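Local coordinates for protein transferrin (Manduca sexta, PDB 6WB6) that binds and transports ferric iron together with carbonate in Manduca sexta, holding one iron per molecule, at residues N119-V122 against G123-P127; A336-T339 against E340-E343. One frame throughout, in Å; residues are numbered along the deposited sequence.

Contact 1: N119-V122 against G123-P127. With CO3 (carbonate ion), chain G; CO3 (carbonate ion), chain F.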
loop_
_atom_site.group_PDB
_atom_site.type_symbol
_atom_site.label_atom_id
_atom_site.label_comp_id
_atom_site.label_asym_id
_atom_site.label_seq_id
_atom_site.Cartn_x
_atom_site.Cartn_y
_atom_site.Cartn_z
ATOM N N ASN A 119 -2.030 12.139 7.598
ATOM C CA ASN A 119 -1.905 10.788 8.115
ATOM C C ASN A 119 -0.817 10.662 9.157
ATOM O O ASN A 119 -0.409 9.556 9.485
ATOM C CB ASN A 119 -1.659 9.788 6.991
ATOM C CG ASN A 119 -2.861 9.642 6.092
ATOM O OD1 ASN A 119 -3.985 9.706 6.558
ATOM N ND2 ASN A 119 -2.629 9.477 4.800
ATOM N N ARG A 120 -0.340 11.765 9.687
ATOM C CA ARG A 120 0.685 11.726 10.717
ATOM C C ARG A 120 0.048 11.836 12.095
ATOM O O ARG A 120 -1.121 12.200 12.238
ATOM C CB ARG A 120 1.700 12.841 10.478
ATOM C CG ARG A 120 2.503 12.631 9.195
ATOM C CD ARG A 120 3.449 13.806 8.820
ATOM N NE ARG A 120 4.479 14.069 9.816
ATOM C CZ ARG A 120 5.602 14.756 9.577
ATOM N NH1 ARG A 120 5.838 15.241 8.355
ATOM N NH2 ARG A 120 6.490 14.965 10.564
ATOM N N ASN A 121 0.826 11.496 13.126
ATOM C CA ASN A 121 0.236 11.366 14.457
ATOM C C ASN A 121 -0.137 12.684 15.132
ATOM O O ASN A 121 -1.315 12.904 15.425
ATOM C CB ASN A 121 1.174 10.593 15.371
ATOM C CG ASN A 121 1.074 9.098 15.146
ATOM O OD1 ASN A 121 0.144 8.449 15.626
ATOM N ND2 ASN A 121 2.000 8.564 14.379
ATOM N N VAL A 122 0.844 13.534 15.453
ATOM C CA VAL A 122 0.511 14.710 16.253
ATOM C C VAL A 122 -0.195 15.739 15.393
ATOM O O VAL A 122 -1.016 16.525 15.892
ATOM C CB VAL A 122 1.757 15.334 16.923
ATOM C CG1 VAL A 122 2.529 14.278 17.689
ATOM C CG2 VAL A 122 2.674 16.048 15.887
ATOM N N GLY A 123 0.102 15.751 14.109
ATOM C CA GLY A 123 -0.438 16.789 13.256
ATOM C C GLY A 123 -1.711 16.435 12.536
ATOM O O GLY A 123 -2.253 17.284 11.825
ATOM N N TYR A 124 -2.225 15.219 12.698
ATOM C CA TYR A 124 -3.427 14.842 11.961
ATOM C C TYR A 124 -4.316 13.815 12.665
ATOM O O TYR A 124 -5.469 14.122 13.003
ATOM C CB TYR A 124 -3.007 14.326 10.598
ATOM C CG TYR A 124 -4.110 14.131 9.632
ATOM C CD1 TYR A 124 -4.515 15.162 8.789
ATOM C CD2 TYR A 124 -4.751 12.908 9.530
ATOM C CE1 TYR A 124 -5.533 14.969 7.861
ATOM C CE2 TYR A 124 -5.783 12.705 8.611
ATOM C CZ TYR A 124 -6.168 13.725 7.781
ATOM O OH TYR A 124 -7.188 13.496 6.866
ATOM N N LYS A 125 -3.798 12.598 12.865
ATOM C CA LYS A 125 -4.584 11.528 13.463
ATOM C C LYS A 125 -5.001 11.860 14.876
ATOM O O LYS A 125 -6.143 11.618 15.257
ATOM C CB LYS A 125 -3.797 10.219 13.452
ATOM C CG LYS A 125 -3.329 9.810 12.058
ATOM C CD LYS A 125 -2.801 8.402 12.004
ATOM C CE LYS A 125 -1.425 8.278 12.646
ATOM N NZ LYS A 125 -0.975 6.832 12.678
ATOM N N ILE A 126 -4.095 12.401 15.676
ATOM C CA ILE A 126 -4.439 12.744 17.051
ATOM C C ILE A 126 -5.442 13.900 17.008
ATOM O O ILE A 126 -6.551 13.778 17.563
ATOM C CB ILE A 126 -3.164 13.055 17.855
ATOM C CG1 ILE A 126 -2.392 11.742 18.100
ATOM C CG2 ILE A 126 -3.463 13.784 19.159
ATOM C CD1 ILE A 126 -1.188 11.910 18.955
ATOM N N PRO A 127 -5.143 15.015 16.351
ATOM C CA PRO A 127 -6.149 16.089 16.316
ATOM C C PRO A 127 -7.511 15.599 15.856
ATOM O O PRO A 127 -8.539 15.981 16.425
ATOM C CB PRO A 127 -5.537 17.091 15.345
ATOM C CG PRO A 127 -4.101 16.975 15.565
ATOM C CD PRO A 127 -3.850 15.486 15.803
HETATM C C CO3 G . 3.544 13.507 13.297
HETATM O O1 CO3 G . 4.428 13.328 12.362
HETATM O O2 CO3 G . 2.581 14.312 13.031
HETATM O O3 CO3 G . 3.574 12.914 14.452
HETATM C C CO3 F . 4.541 10.138 11.742
HETATM O O1 CO3 F . 4.240 9.252 10.842
HETATM O O2 CO3 F . 5.789 10.647 11.843
HETATM O O3 CO3 F . 3.554 10.483 12.540
HETATM O O HOH W 1 -1.044 6.539 9.597
HETATM O O HOH W 2 1.679 5.859 13.550
#
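Two i+5 backbone bonds join these neighbouring segments, K125 N to R120 O at 2.8 Å, almost straight, and I126 N to N121 O. They widen the first turn of helix 121-131 into a pi-type turn, with R120 as N-cap. P127, lacking an N-H, kinks the helix and sets its CD beside V122 O. Such a helix start, its N-H groups spent on an anion, is the anion site of transferrins: V122 N reaches carbonate (chain G) O3 at 3.0 Å and G123 N reaches O2, while T116 OG1 adds a further bond. Bending at chi3 (62°) brings R120 NE within 2.7 Å of O1 of this carbonate, at the guanidinium edge and in its plane; NH2 adds a weak bond. O3 of the second carbonate (chain F) is gripped twice, by N121 N and ND2, while N121 OD1 is hydrogen-bonded to Y338 OH. K125 CE packs 3.4 Å from N121 OD1, and NZ donates to two waters, one shared with N119 O and one with N121 ND2. A leucine here would probably leave both waters without their ammonium partner. Over one face of the Y124 ring, offset toward the rim, sits N119 N, 3.4 Å above the plane, while Y124 OH bonds E151.

Contact 2: A336-T339 against E340-E343. With NAG (2-acetamido-2-deoxy-beta-D-glucopyranose), chain C.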
loop_
_atom_site.group_PDB
_atom_site.type_symbol
_atom_site.label_atom_id
_atom_site.label_comp_id
_atom_site.label_asym_id
_atom_site.label_seq_id
_atom_site.Cartn_x
_atom_site.Cartn_y
_atom_site.Cartn_z
ATOM N N ALA A 336 -1.112 6.252 26.780
ATOM C CA ALA A 336 -0.713 7.282 25.853
ATOM C C ALA A 336 -1.917 7.983 25.246
ATOM O O ALA A 336 -1.733 8.936 24.487
ATOM C CB ALA A 336 0.150 6.687 24.746
ATOM N N ASN A 337 -3.132 7.555 25.615
ATOM C CA ASN A 337 -4.363 7.878 24.891
ATOM C C ASN A 337 -4.289 7.435 23.436
ATOM O O ASN A 337 -4.913 8.027 22.558
ATOM C CB ASN A 337 -4.685 9.366 24.961
ATOM C CG ASN A 337 -5.016 9.820 26.370
ATOM O OD1 ASN A 337 -5.525 9.049 27.183
ATOM N ND2 ASN A 337 -4.730 11.070 26.666
ATOM N N TYR A 338 -3.520 6.396 23.153
ATOM C CA TYR A 338 -3.260 6.062 21.764
ATOM C C TYR A 338 -4.176 4.969 21.239
ATOM O O TYR A 338 -4.246 4.782 20.025
ATOM C CB TYR A 338 -1.784 5.660 21.595
ATOM C CG TYR A 338 -1.298 5.742 20.177
ATOM C CD1 TYR A 338 -1.054 6.965 19.588
ATOM C CD2 TYR A 338 -1.079 4.597 19.430
ATOM C CE1 TYR A 338 -0.595 7.051 18.301
ATOM C CE2 TYR A 338 -0.629 4.672 18.124
ATOM C CZ TYR A 338 -0.378 5.915 17.574
ATOM O OH TYR A 338 0.051 6.022 16.284
ATOM N N THR A 339 -4.863 4.230 22.108
ATOM C CA THR A 339 -5.841 3.270 21.596
ATOM C C THR A 339 -6.956 4.009 20.869
ATOM O O THR A 339 -7.383 3.597 19.783
ATOM C CB THR A 339 -6.410 2.425 22.736
ATOM O OG1 THR A 339 -5.353 1.981 23.592
ATOM C CG2 THR A 339 -7.156 1.209 22.167
ATOM N N GLU A 340 -7.401 5.130 21.448
ATOM C CA GLU A 340 -8.367 6.023 20.803
ATOM C C GLU A 340 -7.956 6.357 19.384
ATOM O O GLU A 340 -8.771 6.305 18.449
ATOM C CB GLU A 340 -8.479 7.324 21.609
ATOM C CG GLU A 340 -8.999 7.157 23.004
ATOM C CD GLU A 340 -8.896 8.445 23.815
ATOM O OE1 GLU A 340 -9.544 9.444 23.436
ATOM O OE2 GLU A 340 -8.155 8.448 24.821
ATOM N N VAL A 341 -6.687 6.735 19.217
ATOM C CA VAL A 341 -6.150 7.093 17.907
ATOM C C VAL A 341 -6.187 5.893 16.974
ATOM O O VAL A 341 -6.596 5.992 15.816
ATOM C CB VAL A 341 -4.716 7.629 18.066
ATOM C CG1 VAL A 341 -4.167 8.070 16.749
ATOM C CG2 VAL A 341 -4.681 8.763 19.057
ATOM N N ILE A 342 -5.709 4.746 17.447
ATOM C CA ILE A 342 -5.693 3.579 16.576
ATOM C C ILE A 342 -7.120 3.222 16.156
ATOM O O ILE A 342 -7.381 2.867 15.000
ATOM C CB ILE A 342 -4.982 2.401 17.279
ATOM C CG1 ILE A 342 -3.447 2.574 17.259
ATOM C CG2 ILE A 342 -5.358 1.110 16.610
ATOM C CD1 ILE A 342 -2.691 1.719 18.318
ATOM N N GLU A 343 -8.063 3.317 17.078
ATOM C CA GLU A 343 -9.449 2.936 16.795
ATOM C C GLU A 343 -10.269 4.085 16.231
ATOM O O GLU A 343 -11.467 3.924 16.034
ATOM C CB GLU A 343 -10.113 2.388 18.056
ATOM C CG GLU A 343 -9.524 1.040 18.480
ATOM C CD GLU A 343 -10.165 0.476 19.749
ATOM O OE1 GLU A 343 -10.790 1.262 20.481
ATOM O OE2 GLU A 343 -10.058 -0.745 20.005
HETATM C C1 NAG C . -5.063 11.524 27.981
HETATM C C2 NAG C . -4.007 12.476 28.511
HETATM C C3 NAG C . -4.421 13.242 29.774
HETATM C C4 NAG C . -5.872 13.732 29.731
HETATM C C5 NAG C . -6.812 12.721 29.078
HETATM C C6 NAG C . -8.116 13.394 28.718
HETATM C C7 NAG C . -1.771 11.659 27.889
HETATM C C8 NAG C . -0.567 10.955 28.435
HETATM N N2 NAG C . -2.786 11.730 28.748
HETATM O O3 NAG C . -3.530 14.364 29.871
HETATM O O4 NAG C . -6.430 13.900 31.042
HETATM O O5 NAG C . -6.304 12.193 27.855
HETATM O O6 NAG C . -7.771 14.476 27.862
HETATM O O7 NAG C . -1.788 12.132 26.760
#
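The phenol ring of Y338 lies against two side chains of its own short helix, V341 and I342. Over one face, displaced toward the rim, lies V341 CB, 4.0 Å from Y338 CD1, with V341 CG1 close to CE1. I342 crosses the tyrosine side chain at about a right angle, its CD1 3.5 Å from Y338 CD2. The ring can meet both residues because Y338 CG is anti to the backbone N (chi1 -161°). Its hydroxyl reaches toward helix 121-131, where it bonds N121, and P58 and E59 of helix 58-65 also touch the side chain. The backbone makes two ordinary helical bonds, I342 N to Y338 O at 3.0 Å and E343 N to T339 O at 2.8 Å.

N337, with a positive phi of 57°, closes the preceding helix in a Schellman motif, and helix 338-342 starts immediately after it. N337, Y338 and T339 form the Asn-X-Thr sequon of N-glycosylation, and the sugar is present: N337 ND2 is joined to NAG C1 by a 1.4 Å covalent bond, and the same nitrogen bonds W268 O. T339 OG1 is held by N334, whereas its methyl CG2 runs alongside the E343 carboxylate, 3.9 Å from E343 CD. The E340 carboxylate has OE1 in a salt bridge with K133, while OE2 lies 3.6 Å from N337 OD1. The chemistry thus divides by residue: the tyrosine buries its ring against aliphatic neighbours, while the modified asparagine amide, hydrogen-bonded to W268 O and so probably restrained, carries the sugar away from that apolar packing.

Contact 1 is the opening turn of helix 121-131, whereas contact 2 takes in the whole of the short helix 338-342; the two helices pack together, the centres of the contacts about 11 Å apart. Contact 1 is buried and polar at heart, its donors turned to carbonate beside the iron site; contact 2 is only partly buried, running from an apolar ring cluster to a surface glycan and an exposed glutamate. They meet where Y338 OH lies 2.5 Å from N121 OD1. That probable bond, with the one from ND2 to the chain F carbonate, would steady the N121 amide and place Y338 in the second shell of that ion. Beside it, I126 CG1 packs 3.9 Å from V341 CG2, an aliphatic seam.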